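Side-chain contacts in acylneuraminate lyase (Mycoplasma synoviae, PDB 4N4P), which belongs to the dihydrodipicolinate synthetase family of TIM-barrel proteins and forms an assembly of four chains: residues M198-G203 / A221-W226; W192-A197 / Y244-I249; K8-A13 / V214-A219. All coordinates share one frame; numbering follows the deposited sequence.

Contact 1 (M198-G203 / A221-W226); sequences MGLTMG and AIIKAW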
loop_
_atom_site.group_PDB
_atom_site.type_symbol
_atom_site.label_atom_id
_atom_site.label_comp_id
_atom_site.label_asym_id
_atom_site.label_seq_id
_atom_site.Cartn_x
_atom_site.Cartn_y
_atom_site.Cartn_z
ATOM N N MET A 198 -9.741 20.699 10.312
ATOM C CA MET A 198 -8.438 20.754 9.680
ATOM C C MET A 198 -8.557 21.416 8.289
ATOM O O MET A 198 -7.698 22.216 7.899
ATOM C CB MET A 198 -7.795 19.370 9.697
ATOM C CG MET A 198 -7.189 19.011 11.130
ATOM S SD MET A 198 -6.637 17.362 11.008
ATOM C CE MET A 198 -6.454 16.890 12.744
ATOM N N GLY A 199 -9.637 21.090 7.565
ATOM C CA GLY A 199 -9.954 21.741 6.289
ATOM C C GLY A 199 -10.123 23.256 6.468
ATOM O O GLY A 199 -9.531 24.051 5.716
ATOM N N LEU A 200 -10.943 23.672 7.432
ATOM C CA LEU A 200 -11.111 25.109 7.717
ATOM C C LEU A 200 -9.782 25.796 7.971
ATOM O O LEU A 200 -9.530 26.890 7.474
ATOM C CB LEU A 200 -11.970 25.328 8.962
ATOM C CG LEU A 200 -13.482 25.103 8.854
ATOM C CD1 LEU A 200 -13.967 24.988 10.276
ATOM C CD2 LEU A 200 -14.198 26.235 8.093
ATOM N N THR A 201 -8.952 25.152 8.785
ATOM C CA THR A 201 -7.650 25.698 9.168
ATOM C C THR A 201 -6.755 25.963 7.949
ATOM O O THR A 201 -5.970 26.898 7.951
ATOM C CB THR A 201 -6.967 24.797 10.207
ATOM O OG1 THR A 201 -7.802 24.759 11.381
ATOM C CG2 THR A 201 -5.579 25.368 10.595
ATOM N N MET A 202 -6.896 25.157 6.899
ATOM C CA MET A 202 -6.120 25.410 5.695
ATOM C C MET A 202 -6.902 26.170 4.594
ATOM O O MET A 202 -6.441 26.262 3.441
ATOM C CB MET A 202 -5.443 24.120 5.191
ATOM C CG MET A 202 -4.091 24.399 4.466
ATOM S SD MET A 202 -3.023 25.646 5.251
ATOM C CE MET A 202 -2.886 25.127 6.985
ATOM N N GLY A 203 -8.064 26.728 4.951
ATOM C CA GLY A 203 -8.763 27.658 4.041
ATOM C C GLY A 203 -10.020 27.168 3.338
ATOM O O GLY A 203 -10.615 27.894 2.559
ATOM N N ALA A 221 -21.568 23.575 14.358
ATOM C CA ALA A 221 -21.055 23.966 15.660
ATOM C C ALA A 221 -19.540 24.095 15.578
ATOM O O ALA A 221 -18.957 25.001 16.186
ATOM C CB ALA A 221 -21.485 22.970 16.769
ATOM N N ILE A 222 -18.918 23.199 14.825
ATOM C CA ILE A 222 -17.455 23.233 14.641
ATOM C C ILE A 222 -17.055 24.502 13.869
ATOM O O ILE A 222 -16.151 25.232 14.274
ATOM C CB ILE A 222 -16.926 21.978 13.915
ATOM C CG1 ILE A 222 -17.118 20.725 14.785
ATOM C CG2 ILE A 222 -15.435 22.122 13.579
ATOM C CD1 ILE A 222 -17.048 19.462 13.954
ATOM N N ILE A 223 -17.760 24.773 12.785
ATOM C CA ILE A 223 -17.457 25.953 11.971
ATOM C C ILE A 223 -17.615 27.219 12.817
ATOM O O ILE A 223 -16.741 28.100 12.802
ATOM C CB ILE A 223 -18.367 26.034 10.733
ATOM C CG1 ILE A 223 -18.082 24.841 9.805
ATOM C CG2 ILE A 223 -18.133 27.406 10.001
ATOM C CD1 ILE A 223 -19.051 24.676 8.627
ATOM N N LYS A 224 -18.714 27.305 13.553
ATOM C CA LYS A 224 -18.961 28.516 14.378
ATOM C C LYS A 224 -17.890 28.682 15.457
ATOM O O LYS A 224 -17.390 29.794 15.674
ATOM C CB LYS A 224 -20.370 28.524 14.971
ATOM C CG LYS A 224 -21.487 28.572 13.901
ATOM C CD LYS A 224 -21.291 29.676 12.820
ATOM C CE LYS A 224 -21.877 31.010 13.268
ATOM N NZ LYS A 224 -22.346 31.868 12.115
ATOM N N ALA A 225 -17.513 27.585 16.103
ATOM C CA ALA A 225 -16.431 27.630 17.104
ATOM C C ALA A 225 -15.098 28.061 16.483
ATOM O O ALA A 225 -14.346 28.843 17.076
ATOM C CB ALA A 225 -16.283 26.245 17.833
ATOM N N TRP A 226 -14.824 27.557 15.285
ATOM C CA TRP A 226 -13.604 27.895 14.567
ATOM C C TRP A 226 -13.612 29.372 14.224
ATOM O O TRP A 226 -12.628 30.054 14.494
ATOM C CB TRP A 226 -13.460 27.032 13.296
ATOM C CG TRP A 226 -12.168 27.231 12.604
ATOM C CD1 TRP A 226 -10.959 26.620 12.885
ATOM C CD2 TRP A 226 -11.923 28.136 11.544
ATOM N NE1 TRP A 226 -9.996 27.078 12.027
ATOM C CE2 TRP A 226 -10.562 28.004 11.185
ATOM C CE3 TRP A 226 -12.737 29.024 10.821
ATOM C CZ2 TRP A 226 -9.979 28.757 10.163
ATOM C CZ3 TRP A 226 -12.158 29.768 9.793
ATOM C CH2 TRP A 226 -10.788 29.627 9.478
#
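Two consecutive helices on the outside of a TIM barrel, 196-201 and 212-227, meet through L200, T201, I223 and W226 where the first of them ends. L200 covers one face of the W226 indole: its CB sits 3.8 Å from the centroid of the five-membered ring and almost along the ring normal, a CH-pi contact over the face. The two side chains run past each other in opposite directions, which brings L200 CD1 back to the root of the indole, 3.7 Å from W226 CB, and to I223 CG1 at 4.1 Å. W226 reaches across because its CG is anti to the backbone N (chi1 -174°), carrying the ring off its own helix and over the last turn of the other. There its NE1 donates to T201 OG1 at 3.3 Å, a bent bond of 136° whose acceptor is tilted 29° from the ring plane. The same hydroxyl is bonded to A197 O and to the T201 hydroxyl of the second subunit, so one oxygen ties helix end, indole and subunit interface together. K231 of that subunit makes a cation-pi contact with W226. Just after T201 the helix ends: G203, at positive phi, is the C-prime residue, with G203 N bonded to L200 O at 2.9 Å and A204 N to G199 O, the paired bonds of a Schellman motif.

Contact 2 (W192-A197 / Y244-I249); sequences WDEALA and YVLDLI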
loop_
_atom_site.group_PDB
_atom_site.type_symbol
_atom_site.label_atom_id
_atom_site.label_comp_id
_atom_site.label_asym_id
_atom_site.label_seq_id
_atom_site.Cartn_x
_atom_site.Cartn_y
_atom_site.Cartn_z
ATOM N N TRP A 192 -13.947 15.628 3.271
ATOM C CA TRP A 192 -13.584 14.624 4.276
ATOM C C TRP A 192 -14.132 15.063 5.637
ATOM O O TRP A 192 -13.531 15.865 6.335
ATOM C CB TRP A 192 -12.072 14.349 4.289
ATOM C CG TRP A 192 -11.665 13.275 5.309
ATOM C CD1 TRP A 192 -12.434 12.254 5.785
ATOM C CD2 TRP A 192 -10.391 13.150 5.950
ATOM N NE1 TRP A 192 -11.708 11.484 6.698
ATOM C CE2 TRP A 192 -10.450 12.008 6.801
ATOM C CE3 TRP A 192 -9.200 13.875 5.876
ATOM C CZ2 TRP A 192 -9.366 11.594 7.570
ATOM C CZ3 TRP A 192 -8.122 13.465 6.656
ATOM C CH2 TRP A 192 -8.218 12.340 7.492
ATOM N N ASP A 193 -15.327 14.547 5.956
ATOM C CA ASP A 193 -16.123 15.017 7.079
ATOM C C ASP A 193 -15.342 14.962 8.392
ATOM O O ASP A 193 -15.452 15.864 9.243
ATOM C CB ASP A 193 -17.397 14.150 7.238
ATOM C CG ASP A 193 -18.222 14.044 5.946
ATOM O OD1 ASP A 193 -17.621 14.001 4.865
ATOM O OD2 ASP A 193 -19.471 13.982 6.025
ATOM N N GLU A 194 -14.562 13.897 8.561
ATOM C CA GLU A 194 -13.812 13.728 9.814
ATOM C C GLU A 194 -12.662 14.730 10.006
ATOM O O GLU A 194 -11.988 14.737 11.034
ATOM C CB GLU A 194 -13.277 12.306 9.892
ATOM C CG GLU A 194 -14.383 11.272 9.915
ATOM C CD GLU A 194 -13.901 9.878 9.498
ATOM O OE1 GLU A 194 -12.922 9.770 8.707
ATOM O OE2 GLU A 194 -14.503 8.888 9.982
ATOM N N ALA A 195 -12.439 15.575 9.014
ATOM C CA ALA A 195 -11.330 16.516 9.104
ATOM C C ALA A 195 -11.782 17.932 8.853
ATOM O O ALA A 195 -10.985 18.781 8.429
ATOM C CB ALA A 195 -10.233 16.125 8.129
ATOM N N LEU A 196 -13.064 18.185 9.123
ATOM C CA LEU A 196 -13.678 19.484 8.850
ATOM C C LEU A 196 -12.824 20.650 9.358
ATOM O O LEU A 196 -12.508 21.599 8.598
ATOM C CB LEU A 196 -15.093 19.533 9.467
ATOM C CG LEU A 196 -16.032 20.609 8.880
ATOM C CD1 LEU A 196 -17.500 20.276 9.188
ATOM C CD2 LEU A 196 -15.740 22.001 9.394
ATOM N N ALA A 197 -12.475 20.594 10.641
ATOM C CA ALA A 197 -11.736 21.686 11.276
ATOM C C ALA A 197 -10.329 21.813 10.705
ATOM O O ALA A 197 -9.793 22.911 10.591
ATOM C CB ALA A 197 -11.692 21.493 12.780
ATOM N N TYR A 244 -19.415 10.530 16.442
ATOM C CA TYR A 244 -20.679 10.382 15.706
ATOM C C TYR A 244 -20.468 9.673 14.383
ATOM O O TYR A 244 -21.189 8.734 14.062
ATOM C CB TYR A 244 -21.343 11.750 15.495
ATOM C CG TYR A 244 -22.156 11.902 14.222
ATOM C CD1 TYR A 244 -23.381 11.226 14.049
ATOM C CD2 TYR A 244 -21.703 12.755 13.180
ATOM C CE1 TYR A 244 -24.134 11.379 12.856
ATOM C CE2 TYR A 244 -22.449 12.937 12.013
ATOM C CZ TYR A 244 -23.653 12.239 11.846
ATOM O OH TYR A 244 -24.385 12.404 10.688
ATOM N N VAL A 245 -19.478 10.120 13.612
ATOM C CA VAL A 245 -19.241 9.497 12.308
ATOM C C VAL A 245 -18.941 8.007 12.455
ATOM O O VAL A 245 -19.548 7.187 11.769
ATOM C CB VAL A 245 -18.124 10.199 11.514
ATOM C CG1 VAL A 245 -17.942 9.507 10.153
ATOM C CG2 VAL A 245 -18.472 11.716 11.308
ATOM N N LEU A 246 -18.024 7.651 13.358
ATOM C CA LEU A 246 -17.679 6.248 13.574
ATOM C C LEU A 246 -18.892 5.415 14.072
ATOM O O LEU A 246 -19.103 4.258 13.633
ATOM C CB LEU A 246 -16.501 6.141 14.558
ATOM C CG LEU A 246 -15.196 6.654 13.933
ATOM C CD1 LEU A 246 -14.010 6.529 14.889
ATOM C CD2 LEU A 246 -14.916 5.932 12.618
ATOM N N ASP A 247 -19.689 6.011 14.955
ATOM C CA ASP A 247 -20.896 5.325 15.454
ATOM C C ASP A 247 -21.875 5.142 14.300
ATOM O O ASP A 247 -22.468 4.062 14.133
ATOM C CB ASP A 247 -21.552 6.103 16.626
ATOM C CG ASP A 247 -20.954 5.759 17.979
ATOM O OD1 ASP A 247 -20.263 4.738 18.113
ATOM O OD2 ASP A 247 -21.240 6.484 18.941
ATOM N N LEU A 248 -22.050 6.193 13.501
ATOM C CA LEU A 248 -22.989 6.150 12.364
ATOM C C LEU A 248 -22.673 5.008 11.404
ATOM O O LEU A 248 -23.573 4.259 10.991
ATOM C CB LEU A 248 -22.946 7.484 11.604
ATOM C CG LEU A 248 -23.837 7.598 10.364
ATOM C CD1 LEU A 248 -25.323 7.535 10.761
ATOM C CD2 LEU A 248 -23.518 8.899 9.618
ATOM N N ILE A 249 -21.388 4.870 11.067
ATOM C CA ILE A 249 -20.979 3.893 10.057
ATOM C C ILE A 249 -20.698 2.531 10.659
ATOM O O ILE A 249 -20.160 1.641 9.974
ATOM C CB ILE A 249 -19.780 4.382 9.192
ATOM C CG1 ILE A 249 -18.529 4.569 10.071
ATOM C CG2 ILE A 249 -20.170 5.674 8.440
ATOM C CD1 ILE A 249 -17.269 4.998 9.309
#
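E194 reaches from the short 3-10 turn after strand 187-190 toward V245 and L246, near the C-terminal end of helix 231-248. Its CB does not head straight for that helix; chi1 of -62° places CG anti to the carbonyl carbon, and the chain then runs on extended, crossing V245 obliquely. CG is the first atom to touch, 4.0 Å from V245 CG1, and CD follows at 4.1 Å from the same methyl. At the tip the carboxylate divides its work. OE2 continues to the helix, coming within 3.5 Å of V245 CG1 and 4.0 Å of L246 CD2, with the leucine side chain at about a right angle to that of the glutamate. OE1 is held within its own segment by the indole of W192, whose NE1 donates at 2.9 Å with an angle of 154°. This bond arrives on the anti side of OE1, 16° out of the carboxylate plane, and helps to fix the rotation of the group. The backbone of the turn is tied to the same helix by E194 O and N242 ND2, while F174 of the second subunit packs on W192, E194 and L246. Across the two segments the glutamate therefore offers V245 and L246 only van der Waals contact; a polar anchor within its own segment is the indole N-H, which would probably steady the negative charge beside these methyl groups.

Contact 3 (K8-A13 / V214-A219); sequences KGLFPA and VNAKGA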
loop_
_atom_site.group_PDB
_atom_site.type_symbol
_atom_site.label_atom_id
_atom_site.label_comp_id
_atom_site.label_asym_id
_atom_site.label_seq_id
_atom_site.Cartn_x
_atom_site.Cartn_y
_atom_site.Cartn_z
ATOM N N LYS A 8 -20.143 28.536 0.119
ATOM C CA LYS A 8 -19.702 28.472 1.527
ATOM C C LYS A 8 -20.667 27.642 2.335
ATOM O O LYS A 8 -21.884 27.709 2.124
ATOM C CB LYS A 8 -19.612 29.870 2.107
ATOM C CG LYS A 8 -18.439 30.638 1.483
ATOM C CD LYS A 8 -18.354 32.098 1.903
ATOM C CE LYS A 8 -17.073 32.698 1.331
ATOM N NZ LYS A 8 -16.811 34.043 1.951
ATOM N N GLY A 9 -20.125 26.871 3.275
ATOM C CA GLY A 9 -20.936 26.213 4.273
ATOM C C GLY A 9 -21.105 24.723 4.025
ATOM O O GLY A 9 -20.214 24.055 3.462
ATOM N N LEU A 10 -22.261 24.200 4.440
ATOM C CA LEU A 10 -22.474 22.755 4.410
ATOM C C LEU A 10 -23.351 22.302 3.255
ATOM O O LEU A 10 -24.464 22.812 3.063
ATOM C CB LEU A 10 -23.105 22.274 5.708
ATOM C CG LEU A 10 -22.278 22.491 6.964
ATOM C CD1 LEU A 10 -23.109 21.973 8.167
ATOM C CD2 LEU A 10 -20.930 21.745 6.865
ATOM N N PHE A 11 -22.841 21.308 2.530
ATOM C CA PHE A 11 -23.536 20.664 1.409
ATOM C C PHE A 11 -23.632 19.154 1.680
ATOM O O PHE A 11 -22.725 18.419 1.300
ATOM C CB PHE A 11 -22.728 20.856 0.130
ATOM C CG PHE A 11 -22.770 22.259 -0.421
ATOM C CD1 PHE A 11 -22.231 23.320 0.292
ATOM C CD2 PHE A 11 -23.361 22.504 -1.645
ATOM C CE1 PHE A 11 -22.280 24.624 -0.211
ATOM C CE2 PHE A 11 -23.398 23.805 -2.188
ATOM C CZ PHE A 11 -22.891 24.858 -1.463
ATOM N N PRO A 12 -24.731 18.684 2.287
ATOM C CA PRO A 12 -24.920 17.237 2.393
ATOM C C PRO A 12 -24.877 16.590 1.009
ATOM O O PRO A 12 -25.420 17.135 0.013
ATOM C CB PRO A 12 -26.340 17.096 2.981
ATOM C CG PRO A 12 -27.010 18.455 2.676
ATOM C CD PRO A 12 -25.894 19.431 2.815
ATOM N N ALA A 13 -24.213 15.447 0.941
ATOM C CA ALA A 13 -24.266 14.596 -0.242
ATOM C C ALA A 13 -25.551 13.780 -0.142
ATOM O O ALA A 13 -25.625 12.760 0.561
ATOM C CB ALA A 13 -23.038 13.700 -0.316
ATOM N N VAL A 214 -27.679 14.473 8.299
ATOM C CA VAL A 214 -28.459 14.378 9.530
ATOM C C VAL A 214 -27.787 15.082 10.725
ATOM O O VAL A 214 -28.390 15.204 11.797
ATOM C CB VAL A 214 -28.835 12.894 9.891
ATOM C CG1 VAL A 214 -29.632 12.260 8.748
ATOM C CG2 VAL A 214 -27.561 12.061 10.203
ATOM N N ASN A 215 -26.566 15.572 10.529
ATOM C CA ASN A 215 -25.879 16.286 11.595
ATOM C C ASN A 215 -25.254 17.597 11.161
ATOM O O ASN A 215 -24.131 17.937 11.583
ATOM C CB ASN A 215 -24.850 15.410 12.315
ATOM C CG ASN A 215 -24.530 15.926 13.696
ATOM O OD1 ASN A 215 -25.162 16.891 14.171
ATOM N ND2 ASN A 215 -23.565 15.291 14.369
ATOM N N ALA A 216 -25.992 18.360 10.345
ATOM C CA ALA A 216 -25.543 19.704 9.986
ATOM C C ALA A 216 -25.342 20.551 11.238
ATOM O O ALA A 216 -24.448 21.384 11.272
ATOM C CB ALA A 216 -26.551 20.393 9.015
ATOM N N LYS A 217 -26.167 20.337 12.271
ATOM C CA LYS A 217 -26.022 21.118 13.499
ATOM C C LYS A 217 -24.622 20.925 14.130
ATOM O O LYS A 217 -23.966 21.905 14.528
ATOM C CB LYS A 217 -27.107 20.762 14.521
ATOM C CG LYS A 217 -27.053 21.607 15.791
ATOM C CD LYS A 217 -28.312 21.433 16.632
ATOM C CE LYS A 217 -28.159 20.317 17.621
ATOM N NZ LYS A 217 -29.236 20.413 18.661
ATOM N N GLY A 218 -24.192 19.674 14.215
ATOM C CA GLY A 218 -22.920 19.292 14.858
ATOM C C GLY A 218 -21.741 19.789 14.042
ATOM O O GLY A 218 -20.741 20.259 14.604
ATOM N N ALA A 219 -21.898 19.782 12.723
ATOM C CA ALA A 219 -20.832 20.295 11.834
ATOM C C ALA A 219 -20.753 21.826 11.874
ATOM O O ALA A 219 -19.642 22.419 11.970
ATOM C CB ALA A 219 -21.046 19.785 10.393
#
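L10, on strand 9-12, points its side chain outward from the barrel at the inner side of helix 212-227, where the methyls of A216 and A219 point back toward it. The leucine fork is the whole of the strand's grip on these two alanines. With chi1 at -62°, CG stands anti to the carbonyl carbon and beside the backbone N, and chi2 of 178° extends CD1 onward to the helix. CD1 meets A219 CB at 3.7 Å and A216 CB at 3.9 Å; the alanines are three residues apart, so their methyls lie on one side of the helix and one branch can touch both. CD1 also comes within 3.4 Å of A216 O, a van der Waals approach to the backbone. The other branch, CD2, serves A219 alone of the pair, at 4.0 Å from its CB. The small alanine side chains are consistent with this close approach, with the CA atoms of L10 and A216 7.1 Å apart.

Within 214-219, N215 OD1 accepts from G218 N at 2.9 Å, an Asx motif in which the N-H comes from above the carbonyl plane, 54° out of it. The amide N of A216, directly after N215, bonds to Q40 OE1. L10 N is bonded to D43 OD2, and N220 and I223 of the same helix also touch the leucine. Y241 of helix 231-248 also packs on A219. The contact between strand and helix is thus wholly apolar in its side chains, resting on close methyl packing, while the hydrogen bonds of L10 N and A216 N go to D43 and Q40 outside the two segments.

Helix 212-227 joins contacts 1 and 3: its earlier turns rest on strand 9-12, its later ones on helix 196-201. I223 bridges them, with I223 CD1 3.9 Å from L10 CD2. It also reaches contact 2, I223 CG1 lying 3.7 Å from L196 CD2, while L196 CD1 approaches A219 CB of contact 3 at 3.8 Å. Centres of contacts 2 and 3 are about 11 Å apart, those of contacts 1 and 2 about 14 Å. Along the chain contact 1 is nested inside the loop closed by contact 2, whereas contact 3 crosses both. Contacts 1 and 2 also touch the second subunit; contact 3 stays within its own chain.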